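Local coordinates for protein membrane attack complex assembly inhibitor BGA71 (Borreliella bavariensis, PDB 6FMH) that inhibits assembly of the complement membrane attack complex and belongs to the BbCRASP-1 family of Borrelia outer surface proteins, at the interface of chains A and B. Sequence-based numbering; all coordinates share one arbitrary frame. Chains: chain A/B, membrane attack complex assembly inhibitor BGA71.

The interface of chains A and B. Residues chain A 56, 105, 109; chain B 119, 123.
B:Lys119 and B:Ile123, one turn apart near the C-terminal end of helix 90-124 of chain B, meet A:Ala105 and A:Tyr109, likewise one turn apart on the equivalent helix 90-123 of chain A, and the two turns run roughly antiparallel at a marked angle, their directions about 140° apart. A:Tyr56 reaches in from helix 55-68.

CG of B:Lys119 lies over one face of the A:Tyr56 ring, with CB near the phenol OH and CD and CE along the rim; the two side chains cross at about a right angle. This CG sits 3.6 Å from the ring centroid in a CH-pi contact, displaced toward the phenol end, where it is 3.5 Å from CZ of A:Tyr56. Beyond CG the extended chain runs out past the CZ-CE1 rim, with CE of B:Lys119 3.3 Å from CE1 of A:Tyr56. The ring thus meets the lysine's methylenes, while NZ lies beyond the rim. A:Tyr56 holds its CG anti to the backbone N (chi1 165°), which carries the phenol toward chain B.

The side chain of B:Ile123 is placed less surely: its chi1 of 9° is nearly eclipsed and its CD1 is set too close to A:Tyr109, so at 2.80 Å resolution the positions of both branches are doubtful. CD1 is modelled between the two tyrosines, 4.0 Å from CE2 of A:Tyr56 and 3.6 Å from CB of A:Tyr109. The other branch, CG2, is modelled toward the CB methyl of A:Ala105 at 4.2 Å, a looser contact.

About 195 Å² of protein surface is hidden among these five residues, chiefly by hydrocarbon and aromatic packing. The two-fold symmetry of the interface repeats the patch with the chains exchanged, so the isoleucine and lysine of each copy pack against the tyrosines of the other. The site helps join the two copies in the deposited assembly; the structure alone does not show whether this dimer forms on the spirochaete surface or contributes to complement inhibition.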
loop_
_atom_site.group_PDB
_atom_site.type_symbol
_atom_site.label_atom_id
_atom_site.label_comp_id
_atom_site.label_asym_id
_atom_site.label_seq_id
_atom_site.Cartn_x
_atom_site.Cartn_y
_atom_site.Cartn_z
ATOM N N TYR A 56 -11.628 3.661 0.272
ATOM C CA TYR A 56 -10.631 2.621 -0.071
ATOM C C TYR A 56 -11.255 1.520 -0.921
ATOM O O TYR A 56 -10.720 1.152 -1.979
ATOM C CB TYR A 56 -10.006 1.968 1.199
ATOM C CG TYR A 56 -9.277 0.671 0.882
ATOM C CD1 TYR A 56 -8.049 0.696 0.228
ATOM C CD2 TYR A 56 -9.845 -0.571 1.134
ATOM C CE1 TYR A 56 -7.401 -0.472 -0.118
ATOM C CE2 TYR A 56 -9.199 -1.767 0.794
ATOM C CZ TYR A 56 -7.976 -1.708 0.173
ATOM O OH TYR A 56 -7.292 -2.848 -0.188
ATOM N N ALA A 105 -13.930 -6.751 -6.285
ATOM C CA ALA A 105 -13.136 -6.401 -5.152
ATOM C C ALA A 105 -12.140 -7.503 -4.783
ATOM O O ALA A 105 -11.072 -7.232 -4.226
ATOM C CB ALA A 105 -14.044 -6.040 -3.942
ATOM N N TYR A 109 -8.203 -7.556 -4.418
ATOM C CA TYR A 109 -7.535 -7.829 -3.165
ATOM C C TYR A 109 -6.454 -8.860 -3.276
ATOM O O TYR A 109 -5.452 -8.791 -2.598
ATOM C CB TYR A 109 -8.505 -8.200 -2.026
ATOM C CG TYR A 109 -7.787 -8.712 -0.759
ATOM C CD1 TYR A 109 -7.162 -7.833 0.105
ATOM C CD2 TYR A 109 -7.688 -10.069 -0.474
ATOM C CE1 TYR A 109 -6.487 -8.284 1.202
ATOM C CE2 TYR A 109 -7.017 -10.507 0.624
ATOM C CZ TYR A 109 -6.416 -9.604 1.452
ATOM O OH TYR A 109 -5.742 -9.981 2.555
ATOM N N LYS B 119 -7.230 -3.451 5.761
ATOM C CA LYS B 119 -7.843 -3.410 4.466
ATOM C C LYS B 119 -8.467 -4.746 4.185
ATOM O O LYS B 119 -9.552 -4.855 3.672
ATOM C CB LYS B 119 -6.794 -3.062 3.435
ATOM C CG LYS B 119 -6.550 -1.590 3.317
ATOM C CD LYS B 119 -5.293 -1.312 2.566
ATOM C CE LYS B 119 -5.185 0.153 2.287
ATOM N NZ LYS B 119 -4.132 0.467 1.310
ATOM N N ILE B 123 -12.530 -5.746 3.292
ATOM C CA ILE B 123 -13.017 -6.261 2.000
ATOM C C ILE B 123 -13.404 -7.719 2.053
ATOM O O ILE B 123 -14.552 -8.061 1.816
ATOM C CB ILE B 123 -11.957 -6.129 0.845
ATOM C CG1 ILE B 123 -10.635 -5.696 1.417
ATOM C CG2 ILE B 123 -12.348 -5.100 -0.208
ATOM C CD1 ILE B 123 -9.489 -5.787 0.467
#